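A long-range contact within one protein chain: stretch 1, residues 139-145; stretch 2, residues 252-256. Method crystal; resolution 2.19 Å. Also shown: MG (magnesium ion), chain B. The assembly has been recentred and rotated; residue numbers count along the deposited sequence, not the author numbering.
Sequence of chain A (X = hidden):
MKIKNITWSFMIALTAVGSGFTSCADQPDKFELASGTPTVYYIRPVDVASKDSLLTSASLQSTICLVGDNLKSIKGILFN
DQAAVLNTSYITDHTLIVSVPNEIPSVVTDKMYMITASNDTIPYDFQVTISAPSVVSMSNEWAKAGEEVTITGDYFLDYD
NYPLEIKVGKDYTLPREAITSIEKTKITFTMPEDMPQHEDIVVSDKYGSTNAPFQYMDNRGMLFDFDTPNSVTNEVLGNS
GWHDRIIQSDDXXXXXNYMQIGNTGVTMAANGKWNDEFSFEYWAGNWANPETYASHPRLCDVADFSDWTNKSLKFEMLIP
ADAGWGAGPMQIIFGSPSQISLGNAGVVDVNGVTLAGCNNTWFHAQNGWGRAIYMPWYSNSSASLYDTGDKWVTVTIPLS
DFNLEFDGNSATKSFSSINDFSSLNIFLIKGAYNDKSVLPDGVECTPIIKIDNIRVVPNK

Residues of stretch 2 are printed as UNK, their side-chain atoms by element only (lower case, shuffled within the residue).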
# COMPACT_ATOMS: atom_id res chain seq x y z
N SER A 139 2.19 -7.33 5.66
CA SER A 139 3.56 -7.79 5.42
C SER A 139 3.59 -8.88 4.35
O SER A 139 4.37 -8.80 3.39
CB SER A 139 4.18 -8.31 6.72
OG SER A 139 3.46 -9.42 7.21
N ASN A 140 2.74 -9.89 4.49
CA ASN A 140 2.62 -10.95 3.49
C ASN A 140 1.13 -11.29 3.41
O ASN A 140 0.60 -11.97 4.29
CB ASN A 140 3.44 -12.18 3.87
CG ASN A 140 3.31 -13.32 2.87
OD1 ASN A 140 2.57 -13.23 1.89
ND2 ASN A 140 4.02 -14.41 3.13
N GLU A 141 0.48 -10.83 2.36
CA GLU A 141 -0.92 -11.17 2.17
C GLU A 141 -1.13 -12.67 1.95
O GLU A 141 -2.27 -13.14 2.06
CB GLU A 141 -1.49 -10.39 0.99
CG GLU A 141 -1.36 -8.89 1.18
CD GLU A 141 -1.89 -8.09 0.02
OE1 GLU A 141 -2.46 -8.69 -0.92
OE2 GLU A 141 -1.73 -6.85 0.03
N TRP A 142 -0.06 -13.42 1.65
CA TRP A 142 -0.13 -14.87 1.49
C TRP A 142 0.62 -15.60 2.61
O TRP A 142 1.24 -16.64 2.37
CB TRP A 142 0.39 -15.26 0.11
CG TRP A 142 -0.61 -15.02 -0.99
CD1 TRP A 142 -1.23 -13.85 -1.30
CD2 TRP A 142 -1.11 -15.99 -1.92
NE1 TRP A 142 -2.07 -14.01 -2.37
CE2 TRP A 142 -2.02 -15.32 -2.77
CE3 TRP A 142 -0.88 -17.35 -2.13
CZ2 TRP A 142 -2.69 -15.97 -3.80
CZ3 TRP A 142 -1.54 -17.99 -3.14
CH2 TRP A 142 -2.44 -17.31 -3.97
N ALA A 143 0.52 -15.09 3.83
CA ALA A 143 1.23 -15.69 4.95
C ALA A 143 0.57 -16.99 5.37
O ALA A 143 -0.65 -17.08 5.49
CB ALA A 143 1.27 -14.72 6.13
N LYS A 144 1.40 -18.01 5.59
CA LYS A 144 0.91 -19.31 6.03
C LYS A 144 0.64 -19.30 7.53
O LYS A 144 1.06 -18.39 8.26
CB LYS A 144 1.92 -20.40 5.68
CG LYS A 144 2.62 -20.20 4.35
CD LYS A 144 3.52 -21.38 4.01
CE LYS A 144 3.65 -21.54 2.51
NZ LYS A 144 2.37 -21.23 1.81
N ALA A 145 -0.06 -20.33 7.99
CA ALA A 145 -0.44 -20.42 9.40
C ALA A 145 0.79 -20.53 10.28
O ALA A 145 1.67 -21.36 10.05
CB ALA A 145 -1.36 -21.62 9.62
N UNK A 252 11.33 -23.59 -0.76
CA UNK A 252 11.21 -22.16 -0.53
C UNK A 252 9.94 -21.56 -1.12
O UNK A 252 9.76 -20.34 -1.05
o UNK A 252 12.23 -21.19 -2.50
c UNK A 252 12.43 -21.43 -1.10
c UNK A 252 13.69 -22.25 -0.90
N UNK A 253 9.07 -22.39 -1.71
CA UNK A 253 7.89 -21.87 -2.39
C UNK A 253 6.92 -21.24 -1.41
O UNK A 253 6.71 -21.75 -0.30
c UNK A 253 7.20 -22.99 -3.16
o UNK A 253 7.82 -23.24 -4.41
N UNK A 254 6.31 -20.13 -1.82
CA UNK A 254 5.18 -19.57 -1.09
C UNK A 254 3.91 -20.34 -1.41
O UNK A 254 3.15 -20.72 -0.50
c UNK A 254 3.67 -17.19 0.47
c UNK A 254 5.02 -18.09 -1.44
c UNK A 254 3.48 -16.17 -1.81
c UNK A 254 3.70 -17.44 -1.03
N UNK A 255 3.65 -20.58 -2.69
CA UNK A 255 2.50 -21.36 -3.12
C UNK A 255 2.79 -21.87 -4.53
O UNK A 255 2.69 -21.10 -5.49
c UNK A 255 1.22 -20.54 -3.07
o UNK A 255 0.10 -21.34 -3.44
N UNK A 256 3.16 -23.14 -4.63
CA UNK A 256 3.43 -23.72 -5.94
C UNK A 256 4.63 -23.06 -6.59
O UNK A 256 5.60 -22.67 -5.93
MG MG B . 2.65 -19.70 -7.26
O HOH W 1 0.94 -19.00 -6.46

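Position 252 carries three side-chain atoms: a carbon bonded to CA that bears one oxygen and one further carbon. The fork at the first atom, with one polar and one apolar arm, is the threonine pattern, since valine would carry two carbons there and serine would lack the second arm. The shape settles the name; the side chain is out of reach of stretch 1. This is Thr252, with chi1 at 84° (p), and its hydroxyl is hydrogen-bonded to a residue adjoining the stretch.

At position 253 there is one carbon followed by one oxygen, unbranched. The CA-to-CB bond points sideways, and the side chain does not touch stretch 1; what meets the other stretch is the backbone, where its O lies 4.2 Å from CE of Lys144. Two atoms, C then O, make it Ser253. Its OG donates a hydrogen bond of 2.8 Å to the O of position 256, so the hydroxyl helps to hold the loop to itself rather than to its neighbour.

Position 254 has four side-chain carbons and no heteroatom, forked at the second carbon. Its CA-to-CB bond points sideways, but the end of the side chain comes nearer to stretch 1. One end carbon lies 3.1 Å from the O of Trp142, a tight approach, and 3.9 Å from ND2 of Asn140, while the other end carbon packs 3.8 Å from CB of Trp142. A fork at the first carbon would have meant isoleucine; a fork at the second means Leu254, with chi1 at 166° (t) and chi2 at 75° (p). The first of those end carbons is CD1 and the second CD2.

Position 255 again shows one carbon and then one oxygen, this time with CA-to-CB pointing toward stretch 1. The oxygen lies 3.7 Å from CZ3 of Trp142, at the edge of the indole and near its plane. It is Ser255, chi1 -178° (t). Its backbone faces a different task: Ser255 O binds the magnesium ion MG at 2.3 Å, alongside water 1 and atoms from elsewhere in the structure.

Position 256 has no side-chain atoms at all, which names Gly256. Its phi of 65° by itself favours glycine, and an ideal CB there would find nothing of stretch 1 within 5.5 Å, so the contact does not require the bare backbone.

The contact pairs two irregular loops around one apolar residue. On stretch 1, a type I turn runs from Asn140 to Ala143; Asn140 OD1 accepts a 2.6 Å hydrogen bond from Trp142 N, and the backbone bond from Ala143 N to Asn140 O is weak at 3.2 Å. Leu254 packs against this turn and has the largest area covered of any residue here. Lys144 adds the one hydrogen bond across the stretches, NZ to Leu254 O, very short at 2.5 Å. The rule to read is economical: a single leucine supplies packing through its side chain and an acceptor through its backbone, with just 252 Å² buried in all.

Stretch 2 (252-256) TSLSG
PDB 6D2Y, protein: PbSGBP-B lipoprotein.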